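Local coordinates for SnoaL-like domain-containing protein (Burkholderia thailandensis E264, PDB 3H3H), which is of unknown function but has a SnoaL-like domain of the NTF2 clan, whose cone-shaped fold commonly encloses a ligand-binding or catalytic pocket, at residues E16-W21 with I91-A96; I5-A10 with T82-D87; L102-F107 with L117-G122. One frame throughout, in Å; residues are numbered along the deposited sequence. Where two conformers were deposited one is given.

Contact 1 (E16-W21 with I91-A96); sequences EWIDAW and IHYRGA
In this alpha+beta cone of the NTF2 type, helix 7-22 lies across the concave side of the curved sheet, and residues 16-21 pack on strand 88-94 through side chains alone. The short axes run 11.1 Å apart at -32°, a gap filled by W17 and I18 from the helix and I91 and Y93 from the strand. The aromatic part is an offset edge-to-face pair: the W17 benzo edge, CZ3 and CH2, points at the face of Y93, with ring planes at 65° and centroids 5.4 Å apart. W17 reaches there with CG anti to the backbone N (chi1 -173°), while Y93 takes the crowded position between N and the carbonyl carbon. One helical turn on, W21 lays CD1 over the centre of one W17 face. The isoleucines add apolar contacts: I91 CD1 meets W17 CE3 at 3.8 Å, oblique to the ring, and I18 CD1 lies 4.2 Å from Y93 CB. Both polar ends are satisfied by other residues, W17 NE1 by the hydroxyl of Y33 and Y93 OH by E103. An unidentified ligand, probably from the crystallisation liquor, lies beside Y93, consistent with a pocket there. At the W17 edge, CH2 is 3.7 Å from Y93 OH.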
loop_
_atom_site.group_PDB
_atom_site.type_symbol
_atom_site.label_atom_id
_atom_site.label_comp_id
_atom_site.label_asym_id
_atom_site.label_seq_id
_atom_site.Cartn_x
_atom_site.Cartn_y
_atom_site.Cartn_z
ATOM N N GLU B 16 -5.425 6.765 -15.547
ATOM C CA GLU B 16 -6.631 6.163 -16.101
ATOM C C GLU B 16 -7.570 5.786 -14.979
ATOM O O GLU B 16 -8.753 6.014 -15.111
ATOM C CB GLU B 16 -6.325 4.943 -16.972
ATOM C CG GLU B 16 -5.514 5.293 -18.151
ATOM C CD GLU B 16 -5.139 4.086 -19.021
ATOM O OE1 GLU B 16 -5.326 2.926 -18.632
ATOM O OE2 GLU B 16 -4.585 4.306 -20.096
ATOM N N TRP B 17 -7.051 5.233 -13.873
ATOM C CA TRP B 17 -7.904 4.766 -12.789
ATOM C C TRP B 17 -8.589 5.949 -12.131
ATOM O O TRP B 17 -9.798 5.920 -11.899
ATOM C CB TRP B 17 -7.061 4.010 -11.727
ATOM C CG TRP B 17 -7.840 3.373 -10.688
ATOM C CD1 TRP B 17 -8.371 2.104 -10.692
ATOM C CD2 TRP B 17 -8.062 3.893 -9.391
ATOM N NE1 TRP B 17 -9.023 1.870 -9.504
ATOM C CE2 TRP B 17 -8.775 2.915 -8.657
ATOM C CE3 TRP B 17 -7.753 5.106 -8.779
ATOM C CZ2 TRP B 17 -9.207 3.132 -7.350
ATOM C CZ3 TRP B 17 -8.141 5.290 -7.448
ATOM C CH2 TRP B 17 -8.876 4.331 -6.764
ATOM N N ILE B 18 -7.841 7.011 -11.827
ATOM C CA ILE B 18 -8.429 8.225 -11.253
ATOM C C ILE B 18 -9.475 8.822 -12.214
ATOM O O ILE B 18 -10.580 9.165 -11.813
ATOM C CB ILE B 18 -7.354 9.258 -10.953
ATOM C CG1 ILE B 18 -6.472 8.801 -9.805
ATOM C CG2 ILE B 18 -7.958 10.669 -10.645
ATOM C CD1 ILE B 18 -7.111 8.868 -8.437
ATOM N N ASP B 19 -9.111 8.903 -13.469
ATOM C CA ASP B 19 -10.025 9.495 -14.455
ATOM C C ASP B 19 -11.265 8.647 -14.599
ATOM O O ASP B 19 -12.334 9.210 -14.805
ATOM C CB ASP B 19 -9.348 9.660 -15.795
ATOM C CG ASP B 19 -8.352 10.818 -15.810
ATOM O OD1 ASP B 19 -8.257 11.575 -14.827
ATOM O OD2 ASP B 19 -7.648 10.960 -16.809
ATOM N N ALA B 20 -11.151 7.324 -14.499
ATOM C CA ALA B 20 -12.313 6.449 -14.691
ATOM C C ALA B 20 -13.308 6.641 -13.537
ATOM O O ALA B 20 -14.527 6.743 -13.746
ATOM C CB ALA B 20 -11.896 4.987 -14.796
ATOM N N TRP B 21 -12.795 6.687 -12.319
ATOM C CA TRP B 21 -13.607 6.990 -11.165
ATOM C C TRP B 21 -14.270 8.354 -11.289
ATOM O O TRP B 21 -15.478 8.499 -11.086
ATOM C CB TRP B 21 -12.772 6.896 -9.880
ATOM C CG TRP B 21 -12.691 5.444 -9.440
ATOM C CD1 TRP B 21 -11.670 4.576 -9.654
ATOM C CD2 TRP B 21 -13.705 4.723 -8.745
ATOM N NE1 TRP B 21 -11.975 3.365 -9.126
ATOM C CE2 TRP B 21 -13.214 3.429 -8.554
ATOM C CE3 TRP B 21 -14.974 5.045 -8.249
ATOM C CZ2 TRP B 21 -13.953 2.445 -7.946
ATOM C CZ3 TRP B 21 -15.697 4.047 -7.610
ATOM C CH2 TRP B 21 -15.164 2.776 -7.450
ATOM N N ILE B 91 -1.605 3.997 -5.095
ATOM C CA ILE B 91 -2.141 5.291 -5.455
ATOM C C ILE B 91 -2.584 5.979 -4.185
ATOM O O ILE B 91 -3.442 5.483 -3.487
ATOM C CB ILE B 91 -3.324 5.202 -6.434
ATOM C CG1 ILE B 91 -2.906 4.447 -7.726
ATOM C CG2 ILE B 91 -3.856 6.648 -6.802
ATOM C CD1 ILE B 91 -4.067 4.378 -8.794
ATOM N N HIS B 92 -2.040 7.172 -3.950
ATOM C CA HIS B 92 -2.371 7.980 -2.788
ATOM C C HIS B 92 -3.254 9.068 -3.353
ATOM O O HIS B 92 -2.893 9.757 -4.310
ATOM C CB HIS B 92 -1.068 8.480 -2.168
ATOM C CG HIS B 92 -1.239 9.366 -0.988
ATOM N ND1 HIS B 92 -2.134 9.098 0.026
ATOM C CD2 HIS B 92 -0.605 10.513 -0.653
ATOM C CE1 HIS B 92 -2.050 10.058 0.935
ATOM N NE2 HIS B 92 -1.107 10.909 0.568
ATOM N N TYR B 93 -4.421 9.218 -2.755
ATOM C CA TYR B 93 -5.379 10.170 -3.271
ATOM C C TYR B 93 -6.302 10.627 -2.185
ATOM O O TYR B 93 -6.282 10.102 -1.066
ATOM C CB TYR B 93 -6.177 9.525 -4.406
ATOM C CG TYR B 93 -7.076 8.372 -4.025
ATOM C CD1 TYR B 93 -6.610 7.081 -3.972
ATOM C CD2 TYR B 93 -8.453 8.555 -3.814
ATOM C CE1 TYR B 93 -7.457 6.051 -3.691
ATOM C CE2 TYR B 93 -9.282 7.523 -3.536
ATOM C CZ TYR B 93 -8.802 6.261 -3.495
ATOM O OH TYR B 93 -9.667 5.208 -3.215
ATOM N N ARG B 94 -6.985 11.725 -2.461
ATOM C CA ARG B 94 -8.004 12.221 -1.584
ATOM C C ARG B 94 -9.357 11.777 -2.074
ATOM O O ARG B 94 -9.712 12.036 -3.226
ATOM C CB ARG B 94 -7.901 13.736 -1.523
ATOM C CG ARG B 94 -8.919 14.359 -0.586
ATOM C CD ARG B 94 -8.539 15.832 -0.430
ATOM N NE ARG B 94 -9.396 16.518 0.525
ATOM C CZ ARG B 94 -10.534 17.109 0.225
ATOM N NH1 ARG B 94 -10.995 17.130 -1.017
ATOM N NH2 ARG B 94 -11.218 17.704 1.194
ATOM N N GLY B 95 -10.066 11.063 -1.193
ATOM C CA GLY B 95 -11.325 10.386 -1.488
ATOM C C GLY B 95 -12.485 11.318 -1.713
ATOM O O GLY B 95 -12.396 12.552 -1.574
ATOM N N ALA B 96 -13.583 10.683 -2.121
ATOM C CA ALA B 96 -14.833 11.374 -2.478
ATOM C C ALA B 96 -15.323 12.315 -1.369
ATOM O O ALA B 96 -15.937 13.334 -1.685
ATOM C CB ALA B 96 -15.886 10.387 -2.806
#

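Contact 2 (I5-A10 with T82-D87); sequences ITQAFA and TLAGVD
The backbone of I5 makes the one direct hydrogen bond between residues 5-10 and 82-87: I5 N donates to V86 O at 3.1 Å. The bond is nearly straight at the hydrogen (167°), although the donor stands above the carbonyl plane. Around it the I5 side chain folds over the turn that follows strand 78-84. Its CG1, beside the backbone N, rests 3.4 Å from V86 O and also touches the D87 carbonyl carbon, while the CG2 branch reaches A84 CB. Farther along, A10 CB from the first turn of helix 7-22 meets T82 CG2 at 3.8 Å, and A84 CB lies against the end of the Q7 side chain, 3.8 Å from Q7 OE1. A bend at chi2 (78°) brings that amide back toward the strand.

Two waters extend the polar contact. One donates to both I5 O and G85 O, joining carbonyls that cannot bond to each other; the second accepts from Q7 NE2 at 2.7 Å and lies within hydrogen-bonding distance of T82 O.

In the next shell, T6 is the N-cap of the helix: its OG1 accepts from F9 N at 3.3 Å, capping the first turn, from which Q7 and A10 reach the strand. The T82 hydroxyl is held by S14 and by W79 NE1, which keeps CG2 turned to A10. D87, whose carboxylate binds H106, ties the turn to strand 100-107. The second subunit also reaches this region, with a weak hydrogen bond from Q7 NE2 to its Y120 O and backbone bonds to A84.

Small methyl groups thus allow close approach of helix and strand, while the polar grip is largely backbone and water, a chemistry that depends on the path of the main chain more than on charged side chains.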
loop_
_atom_site.group_PDB
_atom_site.type_symbol
_atom_site.label_atom_id
_atom_site.label_comp_id
_atom_site.label_asym_id
_atom_site.label_seq_id
_atom_site.Cartn_x
_atom_site.Cartn_y
_atom_site.Cartn_z
ATOM N N ILE B 5 7.319 -3.411 -11.769
ATOM C CA ILE B 5 6.351 -2.455 -12.294
ATOM C C ILE B 5 7.076 -1.211 -12.689
ATOM O O ILE B 5 7.814 -0.654 -11.903
ATOM C CB ILE B 5 5.337 -2.064 -11.188
ATOM C CG1 ILE B 5 4.443 -3.265 -10.902
ATOM C CG2 ILE B 5 4.571 -0.820 -11.615
ATOM C CD1 ILE B 5 3.623 -3.665 -12.083
ATOM N N THR B 6 6.894 -0.765 -13.923
ATOM C CA THR B 6 7.603 0.399 -14.385
ATOM C C THR B 6 6.909 1.677 -13.976
ATOM O O THR B 6 5.705 1.679 -13.678
ATOM C CB THR B 6 7.749 0.328 -15.925
ATOM O OG1 THR B 6 6.446 0.184 -16.507
ATOM C CG2 THR B 6 8.597 -0.874 -16.325
ATOM N N GLN B 7 7.637 2.786 -13.932
ATOM C CA GLN B 7 6.980 4.036 -13.576
ATOM C C GLN B 7 6.086 4.471 -14.760
ATOM O O GLN B 7 5.034 5.064 -14.538
ATOM C CB GLN B 7 7.968 5.121 -13.167
ATOM C CG GLN B 7 7.520 5.883 -11.899
ATOM C CD GLN B 7 7.771 5.112 -10.609
ATOM O OE1 GLN B 7 8.622 4.224 -10.556
ATOM N NE2 GLN B 7 7.047 5.473 -9.547
ATOM N N ALA B 8 6.473 4.140 -15.996
ATOM C CA ALA B 8 5.594 4.396 -17.150
ATOM C C ALA B 8 4.187 3.860 -16.799
ATOM O O ALA B 8 3.158 4.581 -16.838
ATOM C CB ALA B 8 6.111 3.711 -18.413
ATOM N N PHE B 9 4.185 2.572 -16.489
ATOM C CA PHE B 9 2.971 1.867 -16.208
ATOM C C PHE B 9 2.262 2.451 -14.972
ATOM O O PHE B 9 1.063 2.703 -14.992
ATOM C CB PHE B 9 3.268 0.369 -16.058
ATOM C CG PHE B 9 2.057 -0.429 -15.865
ATOM C CD1 PHE B 9 1.277 -0.785 -16.943
ATOM C CD2 PHE B 9 1.629 -0.742 -14.595
ATOM C CE1 PHE B 9 0.119 -1.480 -16.757
ATOM C CE2 PHE B 9 0.477 -1.418 -14.402
ATOM C CZ PHE B 9 -0.286 -1.802 -15.465
ATOM N N ALA B 10 2.996 2.720 -13.908
ATOM C CA ALA B 10 2.352 3.126 -12.669
ATOM C C ALA B 10 1.580 4.444 -12.825
ATOM O O ALA B 10 0.478 4.635 -12.320
ATOM C CB ALA B 10 3.419 3.232 -11.569
ATOM N N THR B 82 1.803 8.478 -6.833
ATOM C CA THR B 82 1.804 7.067 -7.121
ATOM C C THR B 82 3.191 6.522 -6.824
ATOM O O THR B 82 4.199 7.152 -7.198
ATOM C CB THR B 82 1.481 6.789 -8.578
ATOM O OG1 THR B 82 0.083 6.963 -8.771
ATOM C CG2 THR B 82 1.768 5.349 -8.896
ATOM N N LEU B 83 3.235 5.364 -6.198
ATOM C CA LEU B 83 4.521 4.759 -5.835
ATOM C C LEU B 83 4.506 3.335 -6.344
ATOM O O LEU B 83 3.472 2.683 -6.336
ATOM C CB LEU B 83 4.712 4.787 -4.353
ATOM C CG LEU B 83 4.600 6.215 -3.797
ATOM C CD1 LEU B 83 3.164 6.472 -3.272
ATOM C CD2 LEU B 83 5.628 6.398 -2.692
ATOM N N ALA B 84 5.632 2.895 -6.858
ATOM C CA ALA B 84 5.712 1.567 -7.486
ATOM C C ALA B 84 6.464 0.593 -6.612
ATOM O O ALA B 84 7.512 0.898 -6.084
ATOM C CB ALA B 84 6.416 1.691 -8.865
ATOM N N GLY B 85 5.934 -0.630 -6.541
ATOM C CA GLY B 85 6.597 -1.720 -5.857
ATOM C C GLY B 85 7.032 -2.818 -6.806
ATOM O O GLY B 85 7.473 -2.565 -7.913
ATOM N N VAL B 86 7.009 -4.061 -6.353
ATOM C CA VAL B 86 7.483 -5.155 -7.224
ATOM C C VAL B 86 6.433 -5.501 -8.252
ATOM O O VAL B 86 6.628 -5.395 -9.471
ATOM C CB VAL B 86 7.855 -6.371 -6.350
ATOM C CG1 VAL B 86 8.192 -7.647 -7.201
ATOM C CG2 VAL B 86 9.004 -5.981 -5.452
ATOM N N ASP B 87 5.269 -5.883 -7.748
ATOM C CA ASP B 87 4.163 -6.242 -8.634
ATOM C C ASP B 87 2.960 -5.379 -8.306
ATOM O O ASP B 87 1.836 -5.666 -8.768
ATOM C CB ASP B 87 3.805 -7.716 -8.478
ATOM C CG ASP B 87 3.081 -8.043 -7.158
ATOM O OD1 ASP B 87 2.912 -7.184 -6.253
ATOM O OD2 ASP B 87 2.654 -9.210 -7.050
HETATM O O HOH W 1 8.964 -0.979 -9.137
HETATM O O HOH W 2 6.132 8.002 -9.079
#

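Contact 3 (L102-F107 with L117-G122); sequences LEVFHF and LAHYAG
Strands 100-107 and 113-121 form an antiparallel beta hairpin in the curved sheet of the NTF2-like cone, and residues 102-107 meet 117-122 along part of its length. The V104-L117 pair is hydrogen-bonded in both directions: V104 N donates to L117 O at 2.9 Å and L117 N to V104 O at 2.8 Å, each donor lying in the carbonyl plane. Two residues on, L102 N donates to H119 O at 2.9 Å, the donor here standing above the carbonyl plane. The H119 ring, with CG beside the backbone N (chi1 -56°), reaches across to the neighbouring strand, and ND1 donates to L102 O, which lies near the ring plane. NE2 bonds to S88 OG of the second subunit, so the imidazole is held at both nitrogens, by L102 of its own chain and by S88 of the other. On the same sheet face V104 CG2 touches H119 CE1, and L117 CD1 abuts the edge of the H106 ring, 3.7 Å from CD2.

On the other face, probably the pocket side in this fold, lie E103, A118 and Y120. Y120 OH is hydrogen-bonded to an unidentified ligand, probably from the crystallisation liquor. E103, CG anti to N (chi1 -154°), carries its carboxylate beside A118 CB; its OE2, the partner of Y93 OH, also accepts at 2.9 Å from a water that itself accepts from H119 N at 3.2 Å.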
loop_
_atom_site.group_PDB
_atom_site.type_symbol
_atom_site.label_atom_id
_atom_site.label_comp_id
_atom_site.label_asym_id
_atom_site.label_seq_id
_atom_site.Cartn_x
_atom_site.Cartn_y
_atom_site.Cartn_z
ATOM N N LEU B 102 -5.103 5.541 0.354
ATOM C CA LEU B 102 -3.918 4.894 -0.180
ATOM C C LEU B 102 -4.333 3.472 -0.552
ATOM O O LEU B 102 -4.623 2.607 0.279
ATOM C CB LEU B 102 -2.785 4.869 0.822
ATOM C CG LEU B 102 -1.448 4.298 0.384
ATOM C CD1 LEU B 102 -1.418 2.844 -0.101
ATOM C CD2 LEU B 102 -0.863 5.187 -0.764
ATOM N N GLU B 103 -4.414 3.239 -1.872
ATOM C CA GLU B 103 -4.892 2.006 -2.415
ATOM C C GLU B 103 -3.749 1.306 -3.093
ATOM O O GLU B 103 -3.081 1.872 -3.942
ATOM C CB GLU B 103 -6.079 2.292 -3.374
ATOM C CG GLU B 103 -7.044 1.183 -3.549
ATOM C CD GLU B 103 -8.475 1.684 -3.664
ATOM O OE1 GLU B 103 -9.239 1.107 -4.452
ATOM O OE2 GLU B 103 -8.835 2.722 -3.069
ATOM N N VAL B 104 -3.554 0.039 -2.743
ATOM C CA VAL B 104 -2.480 -0.751 -3.283
ATOM C C VAL B 104 -3.094 -1.732 -4.278
ATOM O O VAL B 104 -4.074 -2.456 -3.945
ATOM C CB VAL B 104 -1.784 -1.527 -2.195
ATOM C CG1 VAL B 104 -0.688 -2.368 -2.811
ATOM C CG2 VAL B 104 -1.154 -0.537 -1.136
ATOM N N PHE B 105 -2.484 -1.781 -5.474
ATOM C CA PHE B 105 -2.967 -2.628 -6.533
ATOM C C PHE B 105 -1.902 -3.587 -6.959
ATOM O O PHE B 105 -0.803 -3.184 -7.383
ATOM C CB PHE B 105 -3.326 -1.787 -7.741
ATOM C CG PHE B 105 -4.301 -0.671 -7.459
ATOM C CD1 PHE B 105 -3.876 0.586 -7.019
ATOM C CD2 PHE B 105 -5.658 -0.842 -7.679
ATOM C CE1 PHE B 105 -4.777 1.579 -6.770
ATOM C CE2 PHE B 105 -6.575 0.183 -7.433
ATOM C CZ PHE B 105 -6.147 1.389 -6.981
ATOM N N HIS B 106 -2.195 -4.867 -6.852
ATOM C CA HIS B 106 -1.313 -5.907 -7.298
ATOM C C HIS B 106 -1.743 -6.373 -8.659
ATOM O O HIS B 106 -2.928 -6.565 -8.923
ATOM C CB HIS B 106 -1.340 -7.083 -6.379
ATOM C CG HIS B 106 -0.806 -6.779 -5.031
ATOM N ND1 HIS B 106 0.512 -6.998 -4.681
ATOM C CD2 HIS B 106 -1.411 -6.217 -3.954
ATOM C CE1 HIS B 106 0.689 -6.601 -3.433
ATOM N NE2 HIS B 106 -0.459 -6.136 -2.962
ATOM N N PHE B 107 -0.757 -6.546 -9.534
ATOM C CA PHE B 107 -1.065 -6.880 -10.932
ATOM C C PHE B 107 -0.714 -8.306 -11.270
ATOM O O PHE B 107 0.236 -8.849 -10.718
ATOM C CB PHE B 107 -0.326 -5.972 -11.894
ATOM C CG PHE B 107 -0.816 -4.580 -11.838
ATOM C CD1 PHE B 107 -0.381 -3.717 -10.810
ATOM C CD2 PHE B 107 -1.816 -4.173 -12.693
ATOM C CE1 PHE B 107 -0.918 -2.435 -10.730
ATOM C CE2 PHE B 107 -2.345 -2.899 -12.595
ATOM C CZ PHE B 107 -1.902 -2.068 -11.621
ATOM N N LEU B 117 -6.113 -3.309 -2.147
ATOM C CA LEU B 117 -6.360 -3.110 -0.700
ATOM C C LEU B 117 -6.429 -1.603 -0.476
ATOM O O LEU B 117 -5.528 -0.874 -0.848
ATOM C CB LEU B 117 -5.203 -3.638 0.127
ATOM C CG LEU B 117 -4.763 -5.060 -0.066
ATOM C CD1 LEU B 117 -3.882 -5.185 -1.340
ATOM C CD2 LEU B 117 -3.980 -5.458 1.208
ATOM N N ALA B 118 -7.513 -1.157 0.156
ATOM C CA ALA B 118 -7.750 0.227 0.434
ATOM C C ALA B 118 -7.289 0.546 1.871
ATOM O O ALA B 118 -7.429 -0.283 2.792
ATOM C CB ALA B 118 -9.209 0.536 0.261
ATOM N N HIS B 119 -6.816 1.773 2.066
ATOM C CA HIS B 119 -6.387 2.271 3.347
ATOM C C HIS B 119 -6.845 3.693 3.425
ATOM O O HIS B 119 -6.809 4.419 2.420
ATOM C CB HIS B 119 -4.871 2.301 3.479
ATOM C CG HIS B 119 -4.194 0.994 3.239
ATOM N ND1 HIS B 119 -4.021 0.467 1.973
ATOM C CD2 HIS B 119 -3.581 0.144 4.102
ATOM C CE1 HIS B 119 -3.439 -0.726 2.096
ATOM N NE2 HIS B 119 -3.109 -0.914 3.371
ATOM N N TYR B 120 -7.271 4.124 4.616
ATOM C CA TYR B 120 -7.737 5.500 4.806
ATOM C C TYR B 120 -7.273 6.138 6.083
ATOM O O TYR B 120 -6.894 5.457 7.042
ATOM C CB TYR B 120 -9.278 5.460 4.874
ATOM C CG TYR B 120 -9.918 4.992 3.624
ATOM C CD1 TYR B 120 -10.014 5.857 2.537
ATOM C CD2 TYR B 120 -10.412 3.710 3.478
ATOM C CE1 TYR B 120 -10.554 5.475 1.400
ATOM C CE2 TYR B 120 -10.978 3.318 2.282
ATOM C CZ TYR B 120 -11.051 4.212 1.278
ATOM O OH TYR B 120 -11.594 3.840 0.101
ATOM N N ALA B 121 -7.306 7.480 6.084
ATOM C CA ALA B 121 -7.159 8.275 7.288
ATOM C C ALA B 121 -8.006 9.555 7.160
ATOM O O ALA B 121 -8.455 9.951 6.054
ATOM C CB ALA B 121 -5.741 8.626 7.476
ATOM N N GLY B 122 -8.214 10.203 8.288
ATOM C CA GLY B 122 -8.769 11.539 8.328
ATOM C C GLY B 122 -10.258 11.456 8.358
ATOM O O GLY B 122 -10.943 12.464 8.085
ATOM O OXT GLY B 122 -10.783 10.373 8.669
HETATM O O HOH W 3 -7.758 3.454 -0.489
#

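Contacts 1 and 2 share helix 7-22, with contact 2 at its N-terminal end and contact 1 further along, centres about 16 Å apart. All three reach one mixed sheet, in which strands 78-84, 88-94, 100-107 and 113-121 are successive neighbours. Along the chain contacts 1 and 2 interlock, their segments alternating, and contact 3 follows both. Its centre lies about 11 Å from that of contact 1, joined by I91 N to E103 O and F105 against W17 and I91, and about 14 Å from that of contact 2, joined at D87 and F107. The helix is thus fixed to the inner sheet face; all three reach the second subunit, contact 1 through H92.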